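Local coordinates for protein transcription termination factor FttA (Pyrococcus horikoshii, PDB 3AF6) that binds two zinc ions and probably cleaves single-stranded RNA, terminating transcription, at residues D367-P372 with M403-A408. Sequence-based numbering, arbitrary orientation.
With ZN (zinc ion), chain J.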
loop_
_atom_site.group_PDB
_atom_site.type_symbol
_atom_site.label_atom_id
_atom_site.label_comp_id
_atom_site.label_asym_id
_atom_site.label_seq_id
_atom_site.Cartn_x
_atom_site.Cartn_y
_atom_site.Cartn_z
ATOM N N ASP A 367 -1.734 9.083 -4.182
ATOM C CA ASP A 367 -0.962 10.157 -3.585
ATOM C C ASP A 367 0.454 9.946 -4.085
ATOM O O ASP A 367 0.921 8.802 -4.170
ATOM C CB ASP A 367 -1.015 10.078 -2.063
ATOM C CG ASP A 367 -2.319 10.600 -1.499
ATOM O OD1 ASP A 367 -2.655 10.225 -0.364
ATOM O OD2 ASP A 367 -3.006 11.391 -2.177
ATOM N N PHE A 368 1.129 11.035 -4.442
ATOM C CA PHE A 368 2.491 10.924 -4.938
ATOM C C PHE A 368 3.378 12.087 -4.559
ATOM O O PHE A 368 2.915 13.171 -4.226
ATOM C CB PHE A 368 2.510 10.745 -6.465
ATOM C CG PHE A 368 2.224 12.007 -7.245
ATOM C CD1 PHE A 368 0.913 12.461 -7.415
ATOM C CD2 PHE A 368 3.270 12.719 -7.849
ATOM C CE1 PHE A 368 0.642 13.589 -8.174
ATOM C CE2 PHE A 368 3.009 13.859 -8.616
ATOM C CZ PHE A 368 1.691 14.293 -8.781
ATOM N N LYS A 369 4.675 11.836 -4.614
ATOM C CA LYS A 369 5.677 12.837 -4.286
ATOM C C LYS A 369 6.593 12.878 -5.521
ATOM O O LYS A 369 6.930 11.832 -6.078
ATOM C CB LYS A 369 6.425 12.389 -3.017
ATOM C CG LYS A 369 7.375 13.411 -2.410
ATOM C CD LYS A 369 6.675 14.644 -1.854
ATOM C CE LYS A 369 7.715 15.708 -1.495
ATOM N NZ LYS A 369 7.158 16.905 -0.821
ATOM N N PHE A 370 6.981 14.067 -5.974
ATOM C CA PHE A 370 7.825 14.121 -7.171
ATOM C C PHE A 370 9.243 14.678 -6.982
ATOM O O PHE A 370 9.777 15.375 -7.844
ATOM C CB PHE A 370 7.093 14.871 -8.292
ATOM C CG PHE A 370 7.585 14.532 -9.680
ATOM C CD1 PHE A 370 7.876 13.209 -10.027
ATOM C CD2 PHE A 370 7.739 15.535 -10.645
ATOM C CE1 PHE A 370 8.311 12.887 -11.313
ATOM C CE2 PHE A 370 8.174 15.228 -11.930
ATOM C CZ PHE A 370 8.462 13.897 -12.271
ATOM N N ILE A 371 9.825 14.378 -5.826
ATOM C CA ILE A 371 11.196 14.744 -5.496
ATOM C C ILE A 371 11.638 13.608 -4.584
ATOM O O ILE A 371 10.801 12.866 -4.072
ATOM C CB ILE A 371 11.329 16.096 -4.735
ATOM C CG1 ILE A 371 10.614 16.020 -3.383
ATOM C CG2 ILE A 371 10.838 17.237 -5.619
ATOM C CD1 ILE A 371 10.704 17.312 -2.561
ATOM N N PRO A 372 12.954 13.445 -4.377
ATOM C CA PRO A 372 13.393 12.352 -3.504
ATOM C C PRO A 372 13.081 12.587 -2.035
ATOM O O PRO A 372 12.821 13.714 -1.611
ATOM C CB PRO A 372 14.897 12.297 -3.751
ATOM C CG PRO A 372 15.047 12.878 -5.120
ATOM C CD PRO A 372 14.104 14.038 -5.076
ATOM N N MET A 403 7.659 23.680 2.786
ATOM C CA MET A 403 8.953 24.140 3.261
ATOM C C MET A 403 10.055 23.201 2.747
ATOM O O MET A 403 9.885 21.982 2.742
ATOM C CB MET A 403 8.899 24.126 4.788
ATOM C CG MET A 403 10.146 24.522 5.532
ATOM S SD MET A 403 9.844 24.315 7.312
ATOM C CE MET A 403 9.063 25.882 7.713
ATOM N N PRO A 404 11.193 23.755 2.296
ATOM C CA PRO A 404 12.298 22.925 1.798
ATOM C C PRO A 404 12.677 21.858 2.834
ATOM O O PRO A 404 12.790 22.161 4.020
ATOM C CB PRO A 404 13.419 23.936 1.594
ATOM C CG PRO A 404 12.689 25.171 1.225
ATOM C CD PRO A 404 11.529 25.183 2.198
ATOM N N ARG A 405 12.885 20.623 2.377
ATOM C CA ARG A 405 13.225 19.499 3.250
ATOM C C ARG A 405 14.304 19.774 4.286
ATOM O O ARG A 405 14.205 19.324 5.426
ATOM C CB ARG A 405 13.651 18.278 2.422
ATOM C CG ARG A 405 12.847 18.076 1.130
ATOM C CD ARG A 405 12.667 16.592 0.754
ATOM N NE ARG A 405 11.268 16.189 0.907
ATOM C CZ ARG A 405 10.772 15.541 1.960
ATOM N NH1 ARG A 405 11.563 15.195 2.971
ATOM N NH2 ARG A 405 9.470 15.269 2.013
ATOM N N GLU A 406 15.332 20.517 3.908
ATOM C CA GLU A 406 16.409 20.781 4.843
ATOM C C GLU A 406 16.078 21.873 5.844
ATOM O O GLU A 406 16.562 21.847 6.977
ATOM C CB GLU A 406 17.684 21.128 4.084
ATOM C CG GLU A 406 18.935 20.777 4.847
ATOM C CD GLU A 406 20.172 20.862 3.993
ATOM O OE1 GLU A 406 20.522 21.985 3.565
ATOM O OE2 GLU A 406 20.786 19.802 3.751
ATOM N N GLU A 407 15.260 22.835 5.433
ATOM C CA GLU A 407 14.874 23.914 6.331
ATOM C C GLU A 407 13.944 23.318 7.384
ATOM O O GLU A 407 13.969 23.709 8.547
ATOM C CB GLU A 407 14.149 25.009 5.557
ATOM C CG GLU A 407 13.885 26.269 6.355
ATOM C CD GLU A 407 13.000 27.254 5.599
ATOM O OE1 GLU A 407 13.355 27.628 4.456
ATOM O OE2 GLU A 407 11.948 27.657 6.146
ATOM N N ALA A 408 13.129 22.360 6.965
ATOM C CA ALA A 408 12.194 21.703 7.866
ATOM C C ALA A 408 12.990 20.861 8.844
ATOM O O ALA A 408 12.776 20.924 10.053
ATOM C CB ALA A 408 11.242 20.817 7.076
HETATM ZN ZN ZN J . -4.988 9.975 0.580
#
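Arg405, in the first turn of the beta-CASP helix 405-420, reaches across to Ile371 and Lys369 on a loop of the metallo-beta-lactamase domain, so that its long side chain spans from the beta-CASP region to that domain. Its chain bends at chi2 and chi3, which turns the guanidinium so that the methyl CD1 of Ile371 lies at its edge, in plane, 3.7 Å from NE. Ile371 suits this place because its terminal methyl can lie against that edge; chi1 of 63° and an extended chi2 carry CD1 there. Lys369 approaches from the opposite direction, its long aliphatic chain bringing CE near the guanidinium plane, 3.9 Å from Arg405 NH2, while NZ goes on to Glu599. The two cationic ends are close, with NZ 4.0 Å from NH2, but Lys369 NZ is held by a salt bridge to Glu599 and a hydrogen bond to His594 O, and the carboxylate probably offsets the like charges. Two residues before Lys369 in the same loop, Asp367 binds a zinc ion through OD1, together with Asp260, His261 and His618. No hydrogen bond joins the two segments; beyond Ile371, the carbonyl O of Pro372 lies 3.7 Å from Arg405 CD.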